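PDB 1ATG: periplasmic molybdate-binding protein from Azotobacter vinelandii, which binds molybdate or tungstate in a cleft between its two domains, probably to deliver the oxyanion from the periplasm to an ABC transporter. Local coordinates for residues E142-S145 with V146-H150; G129-D132 with K133-Q137; L91-Q95 with G96-A100; A18-F21 with A22-G26. One frame throughout, in Å; residues are numbered along the deposited sequence. Where two conformers were deposited one is given.

Contact 1 (E142-S145 with V146-H150). With WO4 (tungstate(VI)ion), chain B; SO4 (sulfate ion), chain D.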
loop_
_atom_site.group_PDB
_atom_site.type_symbol
_atom_site.label_atom_id
_atom_site.label_comp_id
_atom_site.label_asym_id
_atom_site.label_seq_id
_atom_site.Cartn_x
_atom_site.Cartn_y
_atom_site.Cartn_z
ATOM N N GLU A 142 -6.588 -6.145 14.376
ATOM C CA GLU A 142 -7.035 -5.552 13.126
ATOM C C GLU A 142 -6.743 -4.073 13.095
ATOM O O GLU A 142 -7.128 -3.304 13.980
ATOM C CB GLU A 142 -8.537 -5.838 12.997
ATOM C CG GLU A 142 -9.090 -5.513 11.614
ATOM C CD GLU A 142 -10.606 -5.673 11.619
ATOM O OE1 GLU A 142 -11.279 -4.758 12.129
ATOM O OE2 GLU A 142 -11.086 -6.712 11.134
ATOM N N ALA A 143 -5.988 -3.613 12.107
ATOM C CA ALA A 143 -5.675 -2.217 11.873
ATOM C C ALA A 143 -6.587 -1.701 10.759
ATOM O O ALA A 143 -7.004 -2.502 9.920
ATOM C CB ALA A 143 -4.211 -2.047 11.518
ATOM N N ASN A 144 -6.863 -0.402 10.731
ATOM C CA ASN A 144 -7.799 0.090 9.723
ATOM C C ASN A 144 -7.144 0.460 8.405
ATOM O O ASN A 144 -7.851 0.840 7.483
ATOM C CB ASN A 144 -8.664 1.232 10.266
ATOM C CG ASN A 144 -7.875 2.485 10.543
ATOM O OD1 ASN A 144 -6.694 2.620 10.219
ATOM N ND2 ASN A 144 -8.565 3.450 11.165
ATOM N N SER A 145 -5.831 0.270 8.304
ATOM C CA SER A 145 -5.076 0.560 7.092
ATOM C C SER A 145 -3.678 -0.023 7.307
ATOM O O SER A 145 -3.297 -0.273 8.457
ATOM C CB SER A 145 -4.969 2.058 6.843
ATOM O OG SER A 145 -4.065 2.646 7.748
ATOM N N VAL A 146 -2.907 -0.154 6.212
ATOM C CA VAL A 146 -1.521 -0.593 6.428
ATOM C C VAL A 146 -0.696 0.526 7.034
ATOM O O VAL A 146 0.307 0.274 7.715
ATOM C CB VAL A 146 -0.903 -1.223 5.180
ATOM C CG1 VAL A 146 -0.479 -0.204 4.143
ATOM C CG2 VAL A 146 0.293 -2.099 5.556
ATOM N N GLY A 147 -1.092 1.782 6.856
ATOM C CA GLY A 147 -0.481 2.896 7.576
ATOM C C GLY A 147 -0.592 2.662 9.088
ATOM O O GLY A 147 0.385 2.793 9.832
ATOM N N GLN A 148 -1.774 2.276 9.558
ATOM C CA GLN A 148 -1.947 1.995 10.983
ATOM C C GLN A 148 -1.219 0.727 11.397
ATOM O O GLN A 148 -0.594 0.715 12.467
ATOM C CB GLN A 148 -3.429 1.938 11.344
ATOM C CG GLN A 148 -3.665 1.629 12.820
ATOM C CD GLN A 148 -5.120 1.792 13.202
ATOM O OE1 GLN A 148 -5.964 0.917 13.019
ATOM N NE2 GLN A 148 -5.445 2.964 13.758
ATOM N N ALA A 149 -1.193 -0.336 10.579
ATOM C CA ALA A 149 -0.431 -1.531 10.932
ATOM C C ALA A 149 1.044 -1.173 11.114
ATOM O O ALA A 149 1.690 -1.634 12.051
ATOM C CB ALA A 149 -0.614 -2.595 9.869
ATOM N N HIS A 150 1.549 -0.359 10.173
ATOM C CA HIS A 150 2.941 0.074 10.290
ATOM C C HIS A 150 3.189 0.903 11.550
ATOM O O HIS A 150 4.179 0.675 12.243
ATOM C CB HIS A 150 3.343 0.857 9.025
ATOM C CG HIS A 150 4.675 1.516 9.208
ATOM N ND1 HIS A 150 4.769 2.853 9.509
ATOM C CD2 HIS A 150 5.934 1.019 9.178
ATOM C CE1 HIS A 150 6.052 3.165 9.654
ATOM N NE2 HIS A 150 6.773 2.082 9.464
HETATM W W WO4 B . -3.768 -0.081 2.024
HETATM O O1 WO4 B . -3.905 0.588 3.664
HETATM O O2 WO4 B . -2.415 0.596 1.186
HETATM O O3 WO4 B . -3.548 -1.833 2.069
HETATM O O4 WO4 B . -5.229 0.251 1.078
HETATM S S SO4 D . -2.179 5.163 14.113
HETATM O O1 SO4 D . -1.507 6.437 14.547
HETATM O O2 SO4 D . -1.443 4.015 14.732
HETATM O O3 SO4 D . -2.134 5.059 12.619
HETATM O O4 SO4 D . -3.601 5.157 14.574
HETATM O O HOH W 1 -4.622 -1.281 15.326
#
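Ser145 OG takes the backbone N-H of Gln148 at 2.9 Å from N to OG, in a nearly straight bond, and so caps the first turn of helix 146-154. Ser145 OG stands between its backbone N and carbonyl carbon (chi1 74°), which swings it back over the N-H groups at the helix start. The carbonyl of the same residue closes the turn by accepting from Ala149 N, at 3.0 Å from O to N. The tight side of the contact is made by the buried residues Ala143, Ser145, Val146 and Ala149: Ala143 CB, at the end of strand 140-143, lies 4.0 Å from Ala149 CB. This is an N-capped strand-to-helix turn whose helix start faces the bound tungstate in the cleft between the two domains. Val146 N points straight at tungstate O1, 2.8 Å away at 174°, and Val146 CG1 rests against the same anion; Thr8, Asn9, Ser36 and Tyr117 give it further hydrogen bonds. The positive end of the helix dipole would add to the attraction for the anion.

By contrast, the Asn144 and Gln148 amides lie at the surface. Gln148 leaves the helix with CG anti to its backbone N, and its OE1 accepts from Asn144 N at 2.8 Å, the donor standing above the carbonyl plane. The two side-chain amides stack with planes 5° apart, although their chains cross at about a right angle. A sulfate, probably from the crystallisation liquor, takes Gln148 NE2, and a water holds Gln148 OE1 and Glu142 O weakly.

Contact 2 (G129-D132 with K133-Q137)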
loop_
_atom_site.group_PDB
_atom_site.type_symbol
_atom_site.label_atom_id
_atom_site.label_comp_id
_atom_site.label_asym_id
_atom_site.label_seq_id
_atom_site.Cartn_x
_atom_site.Cartn_y
_atom_site.Cartn_z
ATOM N N GLY A 129 -1.344 -22.107 7.222
ATOM C CA GLY A 129 -2.276 -22.820 8.083
ATOM C C GLY A 129 -2.293 -22.244 9.493
ATOM O O GLY A 129 -2.567 -23.002 10.438
ATOM N N LEU A 130 -2.033 -20.939 9.647
ATOM C CA LEU A 130 -1.965 -20.310 10.947
ATOM C C LEU A 130 -3.073 -19.310 11.195
ATOM O O LEU A 130 -3.153 -18.811 12.321
ATOM C CB LEU A 130 -0.624 -19.561 11.117
ATOM C CG LEU A 130 0.616 -20.449 11.153
ATOM C CD1 LEU A 130 1.881 -19.602 11.055
ATOM C CD2 LEU A 130 0.631 -21.296 12.420
ATOM N N LEU A 131 -3.925 -19.021 10.216
ATOM C CA LEU A 131 -4.955 -18.024 10.423
ATOM C C LEU A 131 -5.938 -18.437 11.503
ATOM O O LEU A 131 -6.275 -17.643 12.380
ATOM C CB LEU A 131 -5.689 -17.688 9.125
ATOM C CG LEU A 131 -6.704 -16.552 9.217
ATOM C CD1 LEU A 131 -6.026 -15.265 9.684
ATOM C CD2 LEU A 131 -7.383 -16.305 7.871
ATOM N N ASP A 132 -6.434 -19.683 11.443
ATOM C CA ASP A 132 -7.406 -20.097 12.464
ATOM C C ASP A 132 -6.815 -20.066 13.871
ATOM O O ASP A 132 -7.517 -19.583 14.770
ATOM C CB ASP A 132 -7.935 -21.490 12.129
ATOM C CG ASP A 132 -8.784 -21.538 10.871
ATOM O OD1 ASP A 132 -9.334 -20.505 10.460
ATOM O OD2 ASP A 132 -8.876 -22.647 10.290
ATOM N N LYS A 133 -5.617 -20.595 14.010
ATOM C CA LYS A 133 -5.008 -20.623 15.348
ATOM C C LYS A 133 -4.787 -19.225 15.898
ATOM O O LYS A 133 -5.144 -18.935 17.051
ATOM C CB LYS A 133 -3.688 -21.387 15.267
ATOM C CG LYS A 133 -2.772 -21.292 16.476
ATOM C CD LYS A 133 -1.312 -21.224 16.045
ATOM C CE LYS A 133 -0.360 -21.547 17.179
ATOM N NZ LYS A 133 0.101 -20.317 17.881
ATOM N N LEU A 134 -4.216 -18.319 15.088
ATOM C CA LEU A 134 -3.915 -16.975 15.593
ATOM C C LEU A 134 -5.173 -16.171 15.830
ATOM O O LEU A 134 -5.224 -15.309 16.730
ATOM C CB LEU A 134 -2.952 -16.264 14.643
ATOM C CG LEU A 134 -1.561 -16.896 14.605
ATOM C CD1 LEU A 134 -0.715 -16.220 13.530
ATOM C CD2 LEU A 134 -0.850 -16.837 15.950
ATOM N N THR A 135 -6.234 -16.432 15.087
ATOM C CA THR A 135 -7.518 -15.785 15.309
ATOM C C THR A 135 -8.131 -16.292 16.613
ATOM O O THR A 135 -8.579 -15.502 17.451
ATOM C CB THR A 135 -8.462 -16.070 14.131
ATOM O OG1 THR A 135 -7.905 -15.504 12.930
ATOM C CG2 THR A 135 -9.839 -15.459 14.353
ATOM N N ALA A 136 -8.106 -17.608 16.837
ATOM C CA ALA A 136 -8.651 -18.190 18.064
ATOM C C ALA A 136 -7.916 -17.688 19.302
ATOM O O ALA A 136 -8.518 -17.456 20.366
ATOM C CB ALA A 136 -8.576 -19.708 18.014
ATOM N N GLN A 137 -6.600 -17.524 19.180
ATOM C CA GLN A 137 -5.771 -17.019 20.262
ATOM C C GLN A 137 -5.872 -15.514 20.427
ATOM O O GLN A 137 -5.209 -14.954 21.327
ATOM C CB GLN A 137 -4.313 -17.414 20.000
ATOM C CG GLN A 137 -4.114 -18.921 20.117
ATOM C CD GLN A 137 -2.718 -19.356 19.760
ATOM O OE1 GLN A 137 -1.944 -18.637 19.107
ATOM N NE2 GLN A 137 -2.353 -20.556 20.186
HETATM O O HOH W 2 -4.579 -22.494 12.201
#
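Leu131 O accepts two bonds from one residue, Thr135: the hydroxyl OG1 at 2.7 Å and the backbone N at 3.0 Å, both measured to Leu131 O. The two donors come from opposite faces of the carbonyl plane, OG1 standing 35° out of it. Thr135 OG1 lies beside its own backbone N, anti to the carbonyl carbon (chi1 -63°), and this turns the hydroxyl back along the helix toward the preceding turn, where Leu131 CD1 also comes within 3.8 Å of OG1. Further main-chain bonds of the ordinary helical kind include Leu134 N to Leu130 O and Ala136 N to Asp132 O, and they wind the short helix 131-136. Before it, Gly129 has positive phi and ends the preceding helix in a Schellman motif. A water then bridges Gly129 O and Lys133 N, accepting from the latter at 2.8 Å from its oxygen to Lys133 N, and so ties the linker to the new helix.

Among the charged and amide groups, Lys133, in the conformer given, bends at chi2 and chi4 to bring NZ to Gln137 OE1, 2.9 Å apart; that oxygen also accepts from Arg139.

The apolar pair is Leu130 CB with Leu134 CD1, at 4.1 Å. In the same conformer of Lys133 its CD runs alongside Leu130 CD2, the two side chains pointing the same way.

Leu131 packs on Thr122, Leu125 and Thr126 of helix 116-127; Leu134 touches Leu125 as well, and both leucines, with Thr135, meet Ile140 of strand 140-143.

Contact 3 (L91-Q95 with G96-A100)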
loop_
_atom_site.group_PDB
_atom_site.type_symbol
_atom_site.label_atom_id
_atom_site.label_comp_id
_atom_site.label_asym_id
_atom_site.label_seq_id
_atom_site.Cartn_x
_atom_site.Cartn_y
_atom_site.Cartn_z
ATOM N N LEU A 91 13.794 -10.781 16.275
ATOM C CA LEU A 91 12.531 -11.471 16.502
ATOM C C LEU A 91 12.040 -12.165 15.242
ATOM O O LEU A 91 11.667 -13.339 15.276
ATOM C CB LEU A 91 11.461 -10.521 17.045
ATOM C CG LEU A 91 10.088 -11.140 17.289
ATOM C CD1 LEU A 91 10.177 -12.320 18.248
ATOM C CD2 LEU A 91 9.093 -10.096 17.794
ATOM N N VAL A 92 11.983 -11.450 14.120
ATOM C CA VAL A 92 11.550 -12.044 12.863
ATOM C C VAL A 92 12.751 -12.720 12.208
ATOM O O VAL A 92 13.698 -12.053 11.797
ATOM C CB VAL A 92 10.919 -11.005 11.934
ATOM C CG1 VAL A 92 10.525 -11.649 10.612
ATOM C CG2 VAL A 92 9.693 -10.393 12.600
ATOM N N ASP A 93 12.672 -14.030 12.078
ATOM C CA ASP A 93 13.728 -14.781 11.401
ATOM C C ASP A 93 13.512 -14.711 9.896
ATOM O O ASP A 93 12.433 -14.405 9.412
ATOM C CB ASP A 93 13.702 -16.241 11.844
ATOM C CG ASP A 93 12.404 -16.916 11.454
ATOM O OD1 ASP A 93 11.359 -16.533 12.047
ATOM O OD2 ASP A 93 12.367 -17.776 10.544
ATOM N N ASN A 94 14.552 -15.076 9.143
ATOM C CA ASN A 94 14.512 -14.989 7.692
ATOM C C ASN A 94 13.718 -16.062 6.986
ATOM O O ASN A 94 13.705 -16.071 5.745
ATOM C CB ASN A 94 15.951 -14.936 7.162
ATOM C CG ASN A 94 16.713 -16.208 7.454
ATOM O OD1 ASN A 94 16.181 -17.263 7.766
ATOM N ND2 ASN A 94 18.033 -16.105 7.313
ATOM N N GLN A 95 13.002 -16.929 7.685
ATOM C CA GLN A 95 12.133 -17.910 7.063
ATOM C C GLN A 95 10.689 -17.803 7.558
ATOM O O GLN A 95 9.840 -18.617 7.209
ATOM C CB GLN A 95 12.611 -19.340 7.297
ATOM C CG GLN A 95 13.895 -19.697 6.565
ATOM C CD GLN A 95 14.493 -20.976 7.126
ATOM O OE1 GLN A 95 14.849 -21.031 8.305
ATOM N NE2 GLN A 95 14.577 -22.000 6.290
ATOM N N GLY A 96 10.395 -16.791 8.378
ATOM C CA GLY A 96 9.046 -16.601 8.893
ATOM C C GLY A 96 8.603 -17.626 9.913
ATOM O O GLY A 96 7.428 -17.655 10.278
ATOM N N LYS A 97 9.521 -18.449 10.427
ATOM C CA LYS A 97 9.193 -19.484 11.400
ATOM C C LYS A 97 8.629 -18.917 12.692
ATOM O O LYS A 97 7.850 -19.564 13.387
ATOM C CB LYS A 97 10.429 -20.328 11.728
ATOM C CG LYS A 97 10.708 -21.435 10.721
ATOM C CD LYS A 97 12.056 -22.081 11.025
ATOM C CE LYS A 97 12.655 -22.710 9.779
ATOM N NZ LYS A 97 11.613 -23.332 8.919
ATOM N N VAL A 98 8.978 -17.672 13.004
ATOM C CA VAL A 98 8.454 -16.992 14.180
ATOM C C VAL A 98 6.934 -17.034 14.225
ATOM O O VAL A 98 6.370 -17.119 15.316
ATOM C CB VAL A 98 8.946 -15.535 14.207
ATOM C CG1 VAL A 98 8.417 -14.693 13.053
ATOM C CG2 VAL A 98 8.573 -14.887 15.536
ATOM N N LEU A 99 6.246 -16.997 13.092
ATOM C CA LEU A 99 4.794 -16.972 13.099
ATOM C C LEU A 99 4.129 -18.169 13.755
ATOM O O LEU A 99 3.001 -18.062 14.233
ATOM C CB LEU A 99 4.277 -16.849 11.664
ATOM C CG LEU A 99 4.495 -15.474 11.034
ATOM C CD1 LEU A 99 4.186 -15.543 9.541
ATOM C CD2 LEU A 99 3.634 -14.415 11.701
ATOM N N ALA A 100 4.777 -19.327 13.706
ATOM C CA ALA A 100 4.201 -20.543 14.262
ATOM C C ALA A 100 4.493 -20.715 15.744
ATOM O O ALA A 100 3.977 -21.668 16.346
ATOM C CB ALA A 100 4.725 -21.747 13.485
#
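Asp93 OD2 is gripped by two backbone N-H groups, that of Lys97 at 2.9 Å and that of Gln95 at 3.0 Å from N to OD2. The bond from Gln95, two residues on, makes an Asx turn, and the carboxylate also tethers the start of the 3-10 segment 97-100. Lys97 N uses the syn lone pair of OD2, whereas Gln95 N comes from above the carboxylate plane, 54° out of it. The second oxygen takes its own partner: Val98 N meets OD1 on the syn side, 2.8 Å from N to OD1. Three N-H groups thus hold the carboxylate and fix its rotation. Asp93 CG sits between the backbone N and the carbonyl carbon (chi1 63°), directing both oxygens toward the following turn. A weak bond from Gly96 N to Asp93 O closes that turn, and Gly96 passes through it with positive phi.

At the exposed side Gln95 and Lys97, in the conformer given for Lys97, lie side by side and point the same way, with Gln95 OE1 beside Lys97 CE. Val98 reaches back toward Leu91 and Val92, its side chain crossing that of Leu91 at about a right angle. Leu91 and Val92 rest on strands 75-86, 160-164 and 178-180, joining the loop to the sheet. Val98 CG2 packs 4.1 Å from Leu91 CD1, and Val98 CG1 lies 4.4 Å from Val92 CG1.

Contact 4 (A18-F21 with A22-G26)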
loop_
_atom_site.group_PDB
_atom_site.type_symbol
_atom_site.label_atom_id
_atom_site.label_comp_id
_atom_site.label_asym_id
_atom_site.label_seq_id
_atom_site.Cartn_x
_atom_site.Cartn_y
_atom_site.Cartn_z
ATOM N N ALA A 18 5.378 13.622 -5.486
ATOM C CA ALA A 18 4.808 14.964 -5.559
ATOM C C ALA A 18 5.897 16.015 -5.434
ATOM O O ALA A 18 5.908 17.010 -6.196
ATOM C CB ALA A 18 3.776 15.119 -4.445
ATOM N N GLY A 19 6.875 15.865 -4.561
ATOM C CA GLY A 19 7.986 16.785 -4.394
ATOM C C GLY A 19 8.780 16.899 -5.692
ATOM O O GLY A 19 9.128 18.009 -6.135
ATOM N N GLN A 20 9.082 15.767 -6.325
ATOM C CA GLN A 20 9.820 15.799 -7.583
ATOM C C GLN A 20 8.984 16.406 -8.694
ATOM O O GLN A 20 9.521 17.198 -9.506
ATOM C CB GLN A 20 10.291 14.392 -7.934
ATOM C CG GLN A 20 11.053 14.287 -9.247
ATOM C CD GLN A 20 12.302 15.135 -9.297
ATOM O OE1 GLN A 20 12.789 15.476 -10.392
ATOM N NE2 GLN A 20 12.857 15.535 -8.165
ATOM N N PHE A 21 7.703 16.113 -8.789
ATOM C CA PHE A 21 6.842 16.650 -9.833
ATOM C C PHE A 21 6.754 18.161 -9.697
ATOM O O PHE A 21 6.738 18.899 -10.695
ATOM C CB PHE A 21 5.466 15.994 -9.752
ATOM C CG PHE A 21 4.482 16.395 -10.811
ATOM C CD1 PHE A 21 4.672 16.032 -12.138
ATOM C CD2 PHE A 21 3.351 17.125 -10.480
ATOM C CE1 PHE A 21 3.752 16.388 -13.103
ATOM C CE2 PHE A 21 2.433 17.483 -11.447
ATOM C CZ PHE A 21 2.631 17.120 -12.767
ATOM N N ALA A 22 6.695 18.649 -8.457
ATOM C CA ALA A 22 6.668 20.088 -8.188
ATOM C C ALA A 22 7.978 20.739 -8.579
ATOM O O ALA A 22 7.964 21.810 -9.227
ATOM C CB ALA A 22 6.373 20.294 -6.706
ATOM N N LYS A 23 9.114 20.154 -8.268
ATOM C CA LYS A 23 10.405 20.700 -8.662
ATOM C C LYS A 23 10.475 20.802 -10.183
ATOM O O LYS A 23 10.940 21.814 -10.734
ATOM C CB LYS A 23 11.540 19.828 -8.141
ATOM C CG LYS A 23 12.937 20.121 -8.642
ATOM C CD LYS A 23 13.968 19.150 -8.092
ATOM C CE LYS A 23 15.358 19.421 -8.641
ATOM N NZ LYS A 23 15.987 20.614 -8.011
ATOM N N GLN A 24 10.061 19.754 -10.889
ATOM C CA GLN A 24 10.156 19.751 -12.338
ATOM C C GLN A 24 9.194 20.677 -13.044
ATOM O O GLN A 24 9.600 21.294 -14.048
ATOM C CB GLN A 24 9.898 18.314 -12.834
ATOM C CG GLN A 24 11.003 17.349 -12.460
ATOM C CD GLN A 24 10.691 15.948 -12.963
ATOM O OE1 GLN A 24 9.901 15.786 -13.891
ATOM N NE2 GLN A 24 11.344 14.966 -12.367
ATOM N N THR A 25 7.952 20.772 -12.620
ATOM C CA THR A 25 6.893 21.452 -13.317
ATOM C C THR A 25 6.319 22.684 -12.649
ATOM O O THR A 25 5.563 23.409 -13.293
ATOM C CB THR A 25 5.673 20.516 -13.551
ATOM O OG1 THR A 25 5.009 20.281 -12.298
ATOM C CG2 THR A 25 6.114 19.197 -14.161
ATOM N N GLY A 26 6.589 22.855 -11.362
ATOM C CA GLY A 26 6.033 23.980 -10.621
ATOM C C GLY A 26 4.639 23.685 -10.091
ATOM O O GLY A 26 4.059 24.521 -9.386
#
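The last turns of helix 11-25, the helix of the beta-alpha-beta unit that joins strands 2-7 and 29-34, are held along one flank by Phe21 and Thr25. Phe21 O accepts from Thr25 twice, from OG1 at 2.7 Å and from the backbone N at 2.9 Å; the donors arrive from opposite faces of the carbonyl plane. Thr25 OG1, placed between its backbone N and carbonyl carbon (chi1 71°), also lies over the centre of the Phe21 ring, 3.8 Å above it. On the same ring Thr25 CG2 makes an off-centre CH-pi contact, 4.3 Å from CG2 to the ring centroid. Phe21 meets Phe209 edge-to-face, and Trp212 too packs against it, so the buried ring ties the helix to helix 203-212.

Backbone bonds from Ala22, Lys23 and Gln24 continue the helix to Gly26, whose phi is positive. On another flank the Gln20 and Gln24 amides lie one turn apart, their planes 69° apart, and Gln24 OE1 accepts from Trp212 NE1. The 2.5 Å between Gln24 NE2 and Gln20 OE1 is too short to be taken at face value.

All four are local contacts: a helix cap, two helix segments and an Asx turn. Contacts 1 and 3 are partly buried, whereas contacts 2 and 4 lie at the surface. Contact 1 is the most central and the one that takes part in the anion site. Contacts 2 and 3 touch each other, Leu130 CD1 packing 3.7 Å from Leu99 CB. Helix 131-136 of contact 2 leads into strand 140-143, which carries contact 1. Contact 4 is on the opposite side of the chain's centre from contacts 2 and 3. Contacts 2 and 4 share a threonine hydroxyl bonded back to a helix carbonyl, whereas contact 3 relies on a carboxylate gathering backbone N-H groups.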